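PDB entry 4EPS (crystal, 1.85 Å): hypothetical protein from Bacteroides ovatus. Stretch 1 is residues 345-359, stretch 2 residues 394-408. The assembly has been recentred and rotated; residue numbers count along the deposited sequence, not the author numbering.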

# COMPACT_ATOMS: atom_id res chain seq x y z
N LYS A 345 -26.94 -31.97 -12.97
CA LYS A 345 -27.35 -32.76 -11.81
C LYS A 345 -26.17 -32.80 -10.85
O LYS A 345 -25.06 -32.41 -11.23
CB LYS A 345 -27.79 -34.19 -12.24
CG LYS A 345 -29.00 -34.20 -13.15
CD LYS A 345 -29.18 -35.60 -13.78
CE LYS A 345 -30.53 -35.78 -14.43
NZ LYS A 345 -30.65 -35.03 -15.71
N PHE A 346 -26.41 -33.26 -9.60
CA PHE A 346 -25.32 -33.29 -8.63
C PHE A 346 -24.84 -34.70 -8.43
O PHE A 346 -23.64 -34.97 -8.51
CB PHE A 346 -25.76 -32.67 -7.28
CG PHE A 346 -24.63 -32.50 -6.30
CD1 PHE A 346 -23.88 -31.33 -6.28
CD2 PHE A 346 -24.33 -33.50 -5.38
CE1 PHE A 346 -22.82 -31.18 -5.37
CE2 PHE A 346 -23.24 -33.36 -4.50
CZ PHE A 346 -22.51 -32.20 -4.51
N SER A 347 -25.77 -35.61 -8.11
CA SER A 347 -25.46 -37.01 -7.86
C SER A 347 -26.71 -37.83 -8.00
O SER A 347 -27.81 -37.25 -8.03
CB SER A 347 -24.89 -37.17 -6.45
OG SER A 347 -25.91 -37.17 -5.46
N PRO A 348 -26.64 -39.17 -8.01
CA PRO A 348 -27.90 -39.93 -7.95
C PRO A 348 -28.50 -39.79 -6.55
O PRO A 348 -27.80 -39.37 -5.62
CB PRO A 348 -27.47 -41.38 -8.25
CG PRO A 348 -26.03 -41.45 -7.98
CD PRO A 348 -25.45 -40.06 -7.93
N ALA A 349 -29.79 -40.12 -6.38
CA ALA A 349 -30.41 -40.15 -5.04
C ALA A 349 -29.80 -41.33 -4.30
O ALA A 349 -29.57 -42.37 -4.93
CB ALA A 349 -31.92 -40.29 -5.16
N LEU A 350 -29.42 -41.16 -3.03
CA LEU A 350 -28.75 -42.24 -2.30
C LEU A 350 -29.70 -42.93 -1.34
O LEU A 350 -30.67 -42.32 -0.90
CB LEU A 350 -27.56 -41.67 -1.51
CG LEU A 350 -26.48 -40.88 -2.28
CD1 LEU A 350 -25.47 -40.30 -1.32
CD2 LEU A 350 -25.74 -41.78 -3.30
N THR A 351 -29.39 -44.18 -0.97
CA THR A 351 -30.17 -44.92 0.03
C THR A 351 -29.71 -44.41 1.40
O THR A 351 -30.53 -44.03 2.23
CB THR A 351 -29.97 -46.44 -0.14
OG1 THR A 351 -30.42 -46.83 -1.44
CG2 THR A 351 -30.70 -47.24 0.92
N GLN A 352 -28.40 -44.39 1.61
CA GLN A 352 -27.77 -43.88 2.81
C GLN A 352 -27.08 -42.55 2.46
O GLN A 352 -26.27 -42.50 1.53
CB GLN A 352 -26.79 -44.93 3.35
CG GLN A 352 -25.87 -44.43 4.45
CD GLN A 352 -24.72 -45.37 4.68
OE1 GLN A 352 -23.89 -45.64 3.79
NE2 GLN A 352 -24.59 -45.83 5.92
N SER A 353 -27.42 -41.46 3.18
CA SER A 353 -26.81 -40.14 2.93
C SER A 353 -25.31 -40.19 3.17
O SER A 353 -24.82 -41.09 3.85
CB SER A 353 -27.44 -39.08 3.82
OG SER A 353 -27.13 -39.31 5.19
N ILE A 354 -24.58 -39.20 2.63
CA ILE A 354 -23.14 -39.10 2.87
C ILE A 354 -22.91 -38.89 4.37
O ILE A 354 -21.98 -39.45 4.94
CB ILE A 354 -22.53 -37.97 2.00
CG1 ILE A 354 -22.65 -38.34 0.50
CG2 ILE A 354 -21.06 -37.71 2.38
CD1 ILE A 354 -22.92 -37.21 -0.34
N HIS A 355 -23.78 -38.08 5.01
CA HIS A 355 -23.71 -37.87 6.46
C HIS A 355 -23.82 -39.21 7.22
O HIS A 355 -22.98 -39.51 8.09
CB HIS A 355 -24.84 -36.93 6.92
CG HIS A 355 -24.93 -36.86 8.40
ND1 HIS A 355 -23.93 -36.27 9.15
CD2 HIS A 355 -25.86 -37.39 9.24
CE1 HIS A 355 -24.31 -36.39 10.41
NE2 HIS A 355 -25.45 -37.08 10.51
N ASP A 356 -24.86 -40.00 6.91
CA ASP A 356 -25.08 -41.28 7.59
C ASP A 356 -23.90 -42.22 7.38
O ASP A 356 -23.45 -42.85 8.35
CB ASP A 356 -26.40 -41.93 7.17
CG ASP A 356 -27.65 -41.31 7.79
OD1 ASP A 356 -27.51 -40.47 8.72
OD2 ASP A 356 -28.76 -41.63 7.33
N TRP A 357 -23.32 -42.25 6.15
CA TRP A 357 -22.13 -43.07 5.89
C TRP A 357 -20.97 -42.57 6.74
O TRP A 357 -20.28 -43.37 7.38
CB TRP A 357 -21.70 -43.05 4.40
CG TRP A 357 -20.29 -43.52 4.19
CD1 TRP A 357 -19.83 -44.81 4.28
CD2 TRP A 357 -19.13 -42.70 3.98
NE1 TRP A 357 -18.46 -44.84 4.09
CE2 TRP A 357 -18.01 -43.56 3.90
CE3 TRP A 357 -18.93 -41.31 3.83
CZ2 TRP A 357 -16.71 -43.08 3.69
CZ3 TRP A 357 -17.63 -40.83 3.65
CH2 TRP A 357 -16.54 -41.71 3.59
N PHE A 358 -20.73 -41.25 6.72
CA PHE A 358 -19.61 -40.59 7.39
C PHE A 358 -19.57 -40.90 8.91
O PHE A 358 -18.50 -41.20 9.43
CB PHE A 358 -19.68 -39.06 7.14
CG PHE A 358 -18.67 -38.24 7.88
CD1 PHE A 358 -17.34 -38.19 7.46
CD2 PHE A 358 -19.03 -37.52 9.02
CE1 PHE A 358 -16.40 -37.44 8.16
CE2 PHE A 358 -18.08 -36.75 9.71
CZ PHE A 358 -16.78 -36.72 9.27
N MSE A 359 -20.73 -40.87 9.58
CA MSE A 359 -20.86 -41.10 11.03
C MSE A 359 -20.50 -42.55 11.43
O MSE A 359 -20.23 -42.79 12.61
CB MSE A 359 -22.26 -40.74 11.52
CG MSE A 359 -22.58 -39.24 11.39
SE MSE A 359 -21.27 -38.09 12.28
CE MSE A 359 -21.98 -38.23 14.07
N GLU A 394 -13.21 -32.75 0.53
CA GLU A 394 -12.37 -33.82 1.05
C GLU A 394 -13.23 -34.98 1.59
O GLU A 394 -12.84 -36.13 1.40
CB GLU A 394 -11.39 -33.32 2.12
CG GLU A 394 -10.19 -32.63 1.48
CD GLU A 394 -8.90 -32.69 2.28
OE1 GLU A 394 -8.93 -33.14 3.45
OE2 GLU A 394 -7.86 -32.22 1.76
N VAL A 395 -14.39 -34.69 2.21
CA VAL A 395 -15.28 -35.76 2.71
C VAL A 395 -15.88 -36.51 1.51
O VAL A 395 -15.94 -37.74 1.53
CB VAL A 395 -16.38 -35.25 3.68
CG1 VAL A 395 -17.30 -36.40 4.10
CG2 VAL A 395 -15.74 -34.60 4.91
N LEU A 396 -16.26 -35.78 0.45
CA LEU A 396 -16.80 -36.42 -0.74
C LEU A 396 -15.74 -37.30 -1.45
O LEU A 396 -16.09 -38.32 -2.04
CB LEU A 396 -17.37 -35.40 -1.72
CG LEU A 396 -18.67 -35.84 -2.40
CD1 LEU A 396 -19.85 -35.79 -1.45
CD2 LEU A 396 -19.01 -34.92 -3.55
N ASP A 397 -14.45 -36.90 -1.38
CA ASP A 397 -13.34 -37.68 -1.95
C ASP A 397 -13.18 -38.98 -1.17
O ASP A 397 -13.02 -40.04 -1.79
CB ASP A 397 -12.03 -36.87 -1.94
CG ASP A 397 -11.94 -35.81 -3.01
OD1 ASP A 397 -12.82 -35.79 -3.91
OD2 ASP A 397 -10.98 -35.01 -2.97
N LEU A 398 -13.31 -38.92 0.18
CA LEU A 398 -13.26 -40.10 1.04
C LEU A 398 -14.42 -41.04 0.71
O LEU A 398 -14.22 -42.26 0.66
CB LEU A 398 -13.28 -39.71 2.53
CG LEU A 398 -12.04 -39.01 3.08
CD1 LEU A 398 -12.28 -38.55 4.50
CD2 LEU A 398 -10.83 -39.92 3.05
N TYR A 399 -15.62 -40.47 0.43
CA TYR A 399 -16.79 -41.26 0.02
C TYR A 399 -16.50 -41.93 -1.33
O TYR A 399 -16.81 -43.11 -1.49
CB TYR A 399 -18.05 -40.37 -0.09
CG TYR A 399 -19.30 -41.13 -0.47
CD1 TYR A 399 -19.64 -41.32 -1.81
CD2 TYR A 399 -20.17 -41.60 0.50
CE1 TYR A 399 -20.80 -42.00 -2.16
CE2 TYR A 399 -21.35 -42.26 0.16
CZ TYR A 399 -21.65 -42.47 -1.18
OH TYR A 399 -22.80 -43.14 -1.52
N TYR A 400 -15.93 -41.18 -2.28
CA TYR A 400 -15.58 -41.73 -3.59
C TYR A 400 -14.57 -42.89 -3.45
O TYR A 400 -14.74 -43.92 -4.10
CB TYR A 400 -15.03 -40.66 -4.55
CG TYR A 400 -14.68 -41.25 -5.90
CD1 TYR A 400 -15.66 -41.48 -6.86
CD2 TYR A 400 -13.38 -41.66 -6.19
CE1 TYR A 400 -15.35 -42.07 -8.08
CE2 TYR A 400 -13.06 -42.27 -7.40
CZ TYR A 400 -14.05 -42.45 -8.35
OH TYR A 400 -13.73 -43.03 -9.56
N ASP A 401 -13.55 -42.74 -2.59
CA ASP A 401 -12.51 -43.74 -2.33
C ASP A 401 -13.12 -45.07 -1.88
O ASP A 401 -12.57 -46.13 -2.18
CB ASP A 401 -11.53 -43.23 -1.27
CG ASP A 401 -10.61 -42.10 -1.73
OD1 ASP A 401 -10.58 -41.82 -2.95
OD2 ASP A 401 -9.93 -41.50 -0.86
N THR A 402 -14.26 -45.01 -1.18
CA THR A 402 -14.97 -46.17 -0.66
C THR A 402 -15.94 -46.78 -1.69
O THR A 402 -15.94 -47.99 -1.85
CB THR A 402 -15.71 -45.78 0.65
OG1 THR A 402 -14.77 -45.19 1.55
CG2 THR A 402 -16.37 -46.96 1.35
N PHE A 403 -16.79 -45.95 -2.34
CA PHE A 403 -17.86 -46.46 -3.21
C PHE A 403 -17.61 -46.35 -4.72
O PHE A 403 -18.31 -47.03 -5.49
CB PHE A 403 -19.19 -45.77 -2.86
CG PHE A 403 -19.60 -46.01 -1.42
CD1 PHE A 403 -20.20 -47.21 -1.05
CD2 PHE A 403 -19.35 -45.07 -0.44
CE1 PHE A 403 -20.56 -47.45 0.28
CE2 PHE A 403 -19.71 -45.30 0.89
CZ PHE A 403 -20.32 -46.49 1.24
N LYS A 404 -16.67 -45.49 -5.15
CA LYS A 404 -16.28 -45.27 -6.55
C LYS A 404 -17.47 -44.87 -7.46
O LYS A 404 -17.43 -45.11 -8.68
CB LYS A 404 -15.53 -46.51 -7.13
CG LYS A 404 -14.25 -46.88 -6.37
CD LYS A 404 -13.10 -45.90 -6.55
CE LYS A 404 -11.86 -46.42 -5.86
NZ LYS A 404 -10.67 -45.59 -6.16
N THR A 405 -18.51 -44.22 -6.88
CA THR A 405 -19.69 -43.76 -7.62
C THR A 405 -19.33 -42.45 -8.32
O THR A 405 -18.89 -41.50 -7.66
CB THR A 405 -20.92 -43.61 -6.72
OG1 THR A 405 -21.03 -44.76 -5.87
CG2 THR A 405 -22.20 -43.45 -7.53
N ASP A 406 -19.52 -42.42 -9.65
CA ASP A 406 -19.19 -41.28 -10.50
C ASP A 406 -20.29 -40.23 -10.48
O ASP A 406 -21.11 -40.16 -11.41
CB ASP A 406 -18.90 -41.75 -11.95
CG ASP A 406 -17.71 -42.70 -12.07
OD1 ASP A 406 -16.61 -42.34 -11.57
OD2 ASP A 406 -17.88 -43.78 -12.68
N PHE A 407 -20.32 -39.42 -9.41
CA PHE A 407 -21.30 -38.34 -9.25
C PHE A 407 -21.09 -37.29 -10.33
O PHE A 407 -19.93 -36.97 -10.66
CB PHE A 407 -21.14 -37.67 -7.87
CG PHE A 407 -21.54 -38.45 -6.63
CD1 PHE A 407 -22.17 -39.69 -6.73
CD2 PHE A 407 -21.34 -37.91 -5.37
CE1 PHE A 407 -22.57 -40.38 -5.59
CE2 PHE A 407 -21.73 -38.61 -4.22
CZ PHE A 407 -22.36 -39.83 -4.34
N GLU A 408 -22.19 -36.72 -10.85
CA GLU A 408 -22.11 -35.68 -11.88
C GLU A 408 -21.30 -34.46 -11.41
O GLU A 408 -20.59 -33.86 -12.22
CB GLU A 408 -23.51 -35.24 -12.35
CG GLU A 408 -24.28 -36.35 -13.06
CD GLU A 408 -25.19 -37.23 -12.21
OE1 GLU A 408 -24.78 -37.63 -11.10
OE2 GLU A 408 -26.30 -37.56 -12.69
O HOH W 1 -28.22 -37.60 -10.83
O HOH W 2 -24.20 -44.07 0.58

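Trp357 and Ile354, one helical turn apart, carry the apolar centre of this contact. The two helices cross steeply, at 77°, with their axes no closer than 10.9 Å, a gap wide enough to be filled by large side chains. Trp357 covers the most ground: one face of its indole lies against the other helix, with Tyr399 CA 4.0 Å from the centroid of its six-membered ring. Two aromatic edges point at the indole. The Tyr399 ring stands at 90° to it, and the Phe403 ring, one turn further along, at 76°, bringing Trp357 CD1 within 3.4 Å of Phe403 CE2. A single flat side chain thus receives backbone and two ring edges.

Tyr399 is used twice, since its face takes Ile354, whose CG1 sits 4.3 Å from the ring centroid. Ile354 also reaches Leu396, CD1 to CD1 at 3.6 Å, and Phe407, CD1 to CE2 at 4.3 Å, so it links the helix packing to the loop packing. Val395 points toward the other helix, its CG1 3.8 Å from Phe358 CD1 and 4.3 Å from Ile354 CG2.

In the loops, Phe407 is the hub. Ser347 CB lies over its face, 3.7 Å from the centroid, while Pro348 CD approaches Phe407 CD1 at 3.5 Å and Leu350 CD2 approaches Phe407 CZ at 4.0 Å.

No direct hydrogen bond joins the stretches. Phe346 O and Glu408 N come within 3.3 Å, but the angle is poor. Water does the polar work instead: water 1 donates to Glu408 OE2 (2.7 Å) and, weakly, to Ser347 O (2.9 Å), and water 2 lies 2.8 Å from Gln352 O and 2.7 Å from Tyr399 OH. Within stretch 1, Ser353 OG caps its helix by accepting from Asp356 N at 2.9 Å. Shape and aromatic geometry, then, dominate the direct contacts.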